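Local coordinates for protein epidermin leader peptide processing serine protease EpiP (Staphylococcus aureus subsp. aureus, PDB 3QFH) that probably cleaves the leader peptide from the epidermin precursor, acting as a subtilisin-like serine endopeptidase, at residues A[330-342]-A[423-435]. Residues are numbered along the deposited sequence; the frame is centred on the assembly and turned at random.
With EDO (1,2-ethanediol), chain J; SO4 (sulfate ion), chain M.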
loop_
_atom_site.group_PDB
_atom_site.type_symbol
_atom_site.label_atom_id
_atom_site.label_comp_id
_atom_site.label_asym_id
_atom_site.label_seq_id
_atom_site.Cartn_x
_atom_site.Cartn_y
_atom_site.Cartn_z
ATOM N N ASN A 330 -4.983 12.563 4.502
ATOM C CA ASN A 330 -4.346 13.547 3.655
ATOM C C ASN A 330 -5.282 13.748 2.451
ATOM O O ASN A 330 -6.180 12.923 2.178
ATOM C CB ASN A 330 -2.968 13.087 3.177
ATOM C CG ASN A 330 -1.899 13.158 4.267
ATOM O OD1 ASN A 330 -2.159 13.501 5.439
ATOM N ND2 ASN A 330 -0.675 12.850 3.874
ATOM N N PHE A 331 -5.093 14.856 1.758
ATOM C CA PHE A 331 -5.876 15.177 0.584
ATOM C C PHE A 331 -5.181 16.275 -0.214
ATOM O O PHE A 331 -4.099 16.749 0.163
ATOM C CB PHE A 331 -7.245 15.679 1.020
ATOM C CG PHE A 331 -7.194 16.960 1.799
ATOM C CD1 PHE A 331 -7.482 18.173 1.185
ATOM C CD2 PHE A 331 -6.831 16.959 3.144
ATOM C CE1 PHE A 331 -7.424 19.353 1.894
ATOM C CE2 PHE A 331 -6.772 18.143 3.866
ATOM C CZ PHE A 331 -7.069 19.346 3.231
ATOM N N GLY A 332 -5.830 16.690 -1.297
ATOM C CA GLY A 332 -5.368 17.802 -2.106
ATOM C C GLY A 332 -5.554 17.619 -3.595
ATOM O O GLY A 332 -5.746 16.496 -4.083
ATOM N N MET A 333 -5.552 18.729 -4.327
ATOM C CA MET A 333 -5.669 18.676 -5.783
ATOM C C MET A 333 -4.477 17.920 -6.308
ATOM O O MET A 333 -3.381 17.992 -5.741
ATOM C CB MET A 333 -5.702 20.076 -6.432
ATOM C CG MET A 333 -7.083 20.747 -6.545
ATOM S SD MET A 333 -8.304 19.879 -7.592
ATOM C CE MET A 333 -9.515 21.183 -7.785
ATOM N N ASN A 334 -4.708 17.190 -7.387
ATOM C CA ASN A 334 -3.686 16.397 -8.049
ATOM C C ASN A 334 -3.035 15.374 -7.138
ATOM O O ASN A 334 -1.836 15.110 -7.218
ATOM C CB ASN A 334 -2.680 17.362 -8.669
ATOM C CG ASN A 334 -3.362 18.346 -9.591
ATOM O OD1 ASN A 334 -4.138 17.939 -10.451
ATOM N ND2 ASN A 334 -3.110 19.635 -9.402
ATOM N N TYR A 335 -3.865 14.793 -6.278
ATOM C CA TYR A 335 -3.428 13.813 -5.301
ATOM C C TYR A 335 -4.521 12.773 -5.130
ATOM O O TYR A 335 -4.421 11.713 -5.673
ATOM C CB TYR A 335 -3.090 14.529 -3.985
ATOM C CG TYR A 335 -2.681 13.661 -2.811
ATOM C CD1 TYR A 335 -1.386 13.189 -2.693
ATOM C CD2 TYR A 335 -3.581 13.359 -1.794
ATOM C CE1 TYR A 335 -0.993 12.419 -1.599
ATOM C CE2 TYR A 335 -3.201 12.594 -0.692
ATOM C CZ TYR A 335 -1.897 12.130 -0.604
ATOM O OH TYR A 335 -1.492 11.381 0.480
ATOM N N THR A 336 -5.574 13.090 -4.399
ATOM C CA THR A 336 -6.660 12.131 -4.185
ATOM C C THR A 336 -7.391 11.762 -5.493
ATOM O O THR A 336 -7.840 12.650 -6.220
ATOM C CB THR A 336 -7.681 12.721 -3.209
ATOM O OG1 THR A 336 -7.007 13.115 -2.011
ATOM C CG2 THR A 336 -8.776 11.724 -2.880
ATOM N N ASP A 337 -7.501 10.460 -5.771
ATOM C CA ASP A 337 -8.233 9.952 -6.941
ATOM C C ASP A 337 -9.626 9.423 -6.596
ATOM O O ASP A 337 -10.553 9.475 -7.431
ATOM C CB ASP A 337 -7.434 8.818 -7.592
ATOM C CG ASP A 337 -6.112 9.304 -8.173
ATOM O OD1 ASP A 337 -6.134 10.278 -8.949
ATOM O OD2 ASP A 337 -5.054 8.727 -7.860
ATOM N N ILE A 338 -9.758 8.925 -5.366
ATOM C CA ILE A 338 -10.954 8.284 -4.897
ATOM C C ILE A 338 -10.911 8.173 -3.368
ATOM O O ILE A 338 -9.867 8.294 -2.755
ATOM C CB ILE A 338 -11.035 6.863 -5.525
ATOM C CG1 ILE A 338 -12.388 6.199 -5.285
ATOM C CG2 ILE A 338 -9.913 5.996 -4.999
ATOM C CD1 ILE A 338 -12.631 4.977 -6.180
ATOM N N ALA A 339 -12.057 7.925 -2.762
ATOM C CA ALA A 339 -12.128 7.734 -1.334
ATOM C C ALA A 339 -12.944 6.482 -0.997
ATOM O O ALA A 339 -13.865 6.112 -1.715
ATOM C CB ALA A 339 -12.747 8.961 -0.685
ATOM N N ALA A 340 -12.585 5.810 0.088
ATOM C CA ALA A 340 -13.355 4.662 0.570
ATOM C C ALA A 340 -13.407 4.812 2.102
ATOM O O ALA A 340 -12.588 5.538 2.671
ATOM C CB ALA A 340 -12.705 3.353 0.155
ATOM N N PRO A 341 -14.378 4.160 2.767
ATOM C CA PRO A 341 -14.498 4.254 4.245
ATOM C C PRO A 341 -13.281 3.734 5.008
ATOM O O PRO A 341 -12.842 2.577 4.821
ATOM C CB PRO A 341 -15.707 3.371 4.545
ATOM C CG PRO A 341 -16.509 3.385 3.268
ATOM C CD PRO A 341 -15.482 3.377 2.185
ATOM N N GLY A 342 -12.706 4.605 5.830
ATOM C CA GLY A 342 -11.570 4.235 6.634
ATOM C C GLY A 342 -11.758 4.570 8.105
ATOM O O GLY A 342 -10.914 4.242 8.909
ATOM N N LYS A 423 -17.905 15.996 -2.708
ATOM C CA LYS A 423 -17.118 17.087 -3.271
ATOM C C LYS A 423 -16.474 17.887 -2.148
ATOM O O LYS A 423 -16.955 17.852 -1.030
ATOM C CB LYS A 423 -18.001 18.004 -4.127
ATOM C CG LYS A 423 -19.166 18.705 -3.429
ATOM C CD LYS A 423 -20.227 17.706 -2.942
ATOM C CE LYS A 423 -21.606 18.363 -2.734
ATOM N NZ LYS A 423 -22.678 17.317 -2.516
ATOM N N PRO A 424 -15.404 18.642 -2.449
ATOM C CA PRO A 424 -14.749 18.843 -3.729
ATOM C C PRO A 424 -13.786 17.751 -4.133
ATOM O O PRO A 424 -13.435 16.896 -3.322
ATOM C CB PRO A 424 -13.988 20.162 -3.522
ATOM C CG PRO A 424 -13.708 20.212 -2.119
ATOM C CD PRO A 424 -14.850 19.537 -1.421
ATOM N N PHE A 425 -13.351 17.806 -5.396
ATOM C CA PHE A 425 -12.434 16.830 -5.971
ATOM C C PHE A 425 -11.120 16.795 -5.187
ATOM O O PHE A 425 -10.526 15.732 -4.992
ATOM C CB PHE A 425 -12.167 17.149 -7.458
ATOM C CG PHE A 425 -11.513 16.012 -8.227
ATOM C CD1 PHE A 425 -10.144 15.776 -8.133
ATOM C CD2 PHE A 425 -12.274 15.192 -9.058
ATOM C CE1 PHE A 425 -9.529 14.708 -8.847
ATOM C CE2 PHE A 425 -11.687 14.143 -9.786
ATOM C CZ PHE A 425 -10.308 13.898 -9.678
ATOM N N SER A 426 -10.671 17.953 -4.720
ATOM C CA SER A 426 -9.416 18.025 -3.956
ATOM C C SER A 426 -9.459 17.169 -2.693
ATOM O O SER A 426 -8.417 16.793 -2.187
ATOM C CB SER A 426 -9.081 19.468 -3.611
ATOM O OG SER A 426 -10.110 20.044 -2.847
ATOM N N ARG A 427 -10.654 16.847 -2.195
ATOM C CA ARG A 427 -10.773 16.015 -1.006
ATOM C C ARG A 427 -11.177 14.560 -1.281
ATOM O O ARG A 427 -10.598 13.646 -0.677
ATOM C CB ARG A 427 -11.743 16.641 0.000
ATOM C CG ARG A 427 -11.397 18.081 0.332
ATOM C CD ARG A 427 -12.072 18.537 1.594
ATOM N NE ARG A 427 -11.406 17.958 2.758
ATOM C CZ ARG A 427 -11.838 18.045 4.012
ATOM N NH1 ARG A 427 -12.969 18.684 4.296
ATOM N NH2 ARG A 427 -11.136 17.476 4.986
ATOM N N TYR A 428 -12.132 14.352 -2.201
ATOM C CA TYR A 428 -12.672 13.017 -2.500
ATOM C C TYR A 428 -12.255 12.404 -3.828
ATOM O O TYR A 428 -12.570 11.227 -4.097
ATOM C CB TYR A 428 -14.211 13.069 -2.492
ATOM C CG TYR A 428 -14.774 13.530 -1.176
ATOM C CD1 TYR A 428 -15.035 12.620 -0.149
ATOM C CD2 TYR A 428 -14.984 14.873 -0.932
ATOM C CE1 TYR A 428 -15.531 13.040 1.074
ATOM C CE2 TYR A 428 -15.472 15.305 0.291
ATOM C CZ TYR A 428 -15.740 14.381 1.289
ATOM O OH TYR A 428 -16.217 14.816 2.490
ATOM N N GLY A 429 -11.582 13.187 -4.662
ATOM C CA GLY A 429 -11.224 12.725 -5.970
ATOM C C GLY A 429 -12.542 12.531 -6.691
ATOM O O GLY A 429 -13.445 13.347 -6.541
ATOM N N HIS A 430 -12.671 11.436 -7.420
ATOM C CA HIS A 430 -13.914 11.145 -8.165
ATOM C C HIS A 430 -15.111 10.800 -7.286
ATOM O O HIS A 430 -16.246 10.747 -7.773
ATOM C CB HIS A 430 -13.691 10.044 -9.200
ATOM C CG HIS A 430 -12.745 10.432 -10.282
ATOM N ND1 HIS A 430 -13.134 11.195 -11.364
ATOM C CD2 HIS A 430 -11.432 10.152 -10.469
ATOM C CE1 HIS A 430 -12.093 11.380 -12.160
ATOM N NE2 HIS A 430 -11.052 10.748 -11.646
ATOM N N GLY A 431 -14.870 10.568 -6.001
ATOM C CA GLY A 431 -15.949 10.333 -5.050
ATOM C C GLY A 431 -15.720 9.110 -4.204
ATOM O O GLY A 431 -14.687 8.457 -4.315
ATOM N N GLU A 432 -16.703 8.794 -3.361
ATOM C CA GLU A 432 -16.620 7.622 -2.505
ATOM C C GLU A 432 -16.921 6.374 -3.336
ATOM O O GLU A 432 -17.829 6.360 -4.160
ATOM C CB GLU A 432 -17.599 7.732 -1.328
ATOM C CG GLU A 432 -17.364 6.693 -0.232
ATOM C CD GLU A 432 -18.339 6.817 0.928
ATOM O OE1 GLU A 432 -19.567 6.854 0.673
ATOM O OE2 GLU A 432 -17.874 6.850 2.098
ATOM N N LEU A 433 -16.131 5.342 -3.112
ATOM C CA LEU A 433 -16.282 4.035 -3.758
ATOM C C LEU A 433 -17.724 3.487 -3.648
ATOM O O LEU A 433 -18.317 3.540 -2.572
ATOM C CB LEU A 433 -15.320 3.068 -3.053
ATOM C CG LEU A 433 -15.269 1.600 -3.493
ATOM C CD1 LEU A 433 -14.894 1.459 -4.964
ATOM C CD2 LEU A 433 -14.290 0.837 -2.592
ATOM N N ASP A 434 -18.278 2.978 -4.755
ATOM C CA ASP A 434 -19.619 2.346 -4.759
ATOM C C ASP A 434 -19.523 1.081 -5.639
ATOM O O ASP A 434 -19.586 1.136 -6.875
ATOM C CB ASP A 434 -20.708 3.298 -5.262
ATOM C CG ASP A 434 -22.141 2.716 -5.116
ATOM O OD1 ASP A 434 -23.105 3.535 -5.142
ATOM O OD2 ASP A 434 -22.322 1.474 -4.968
ATOM N N VAL A 435 -19.330 -0.045 -4.968
ATOM C CA VAL A 435 -19.115 -1.326 -5.622
ATOM C C VAL A 435 -20.370 -1.809 -6.315
ATOM O O VAL A 435 -20.301 -2.437 -7.382
ATOM C CB VAL A 435 -18.566 -2.365 -4.600
ATOM C CG1 VAL A 435 -18.453 -3.757 -5.209
ATOM C CG2 VAL A 435 -17.218 -1.879 -4.053
HETATM C C1 EDO J . -12.726 21.448 -6.615
HETATM O O1 EDO J . -11.659 20.590 -6.180
HETATM C C2 EDO J . -13.549 20.772 -7.712
HETATM O O2 EDO J . -14.568 19.927 -7.149
HETATM S S SO4 M . -15.712 13.189 -12.865
HETATM O O1 SO4 M . -14.779 13.036 -13.983
HETATM O O2 SO4 M . -16.474 14.425 -12.964
HETATM O O3 SO4 M . -16.600 12.036 -12.835
HETATM O O4 SO4 M . -14.947 13.225 -11.617
HETATM O O HOH W 1 -8.281 12.434 0.332
#
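Ala339 is gripped by backbone bonds on both its polar atoms: its N donates to Gly431 O (3.1 Å), and its O receives Leu433 N (2.8 Å), with Glu432 CA adding a CH...O contact to that same oxygen. Further back, His430 N donates to Asp337 O, and at the far end Gly332 N reaches Ser426 O at 2.7 Å. One water ties Asn330 O and Arg427 O to the hydroxyl of Thr336.

Among the side chains, Arg427 bends at chi3 (75°) and its guanidinium stands tilted over one face of the Phe331 ring, a cation-pi contact with CZ 4.9 Å from the centroid and the planes 57° apart. NE sits above the ring centre, buried without a polar partner. Thr336 CG2 presses on Arg427 O at 3.4 Å. Gly429, with positive phi just after helix 425-428, brings its CA to 3.4 Å from Thr336 O. Apolar contacts follow the strand: Ala339 CB against Tyr428 CD1, Ala340 CB against Leu433 CD2. Glu432 crosses Pro341, its carboxylate hydrogen-bonded to Thr319 and Ser323.

Strand 338-341, beside 314-319, is an edge strand of the subtilisin-like parallel sheet; 429-433 pass along it, joined by one bridge, Ala339 with Glu432.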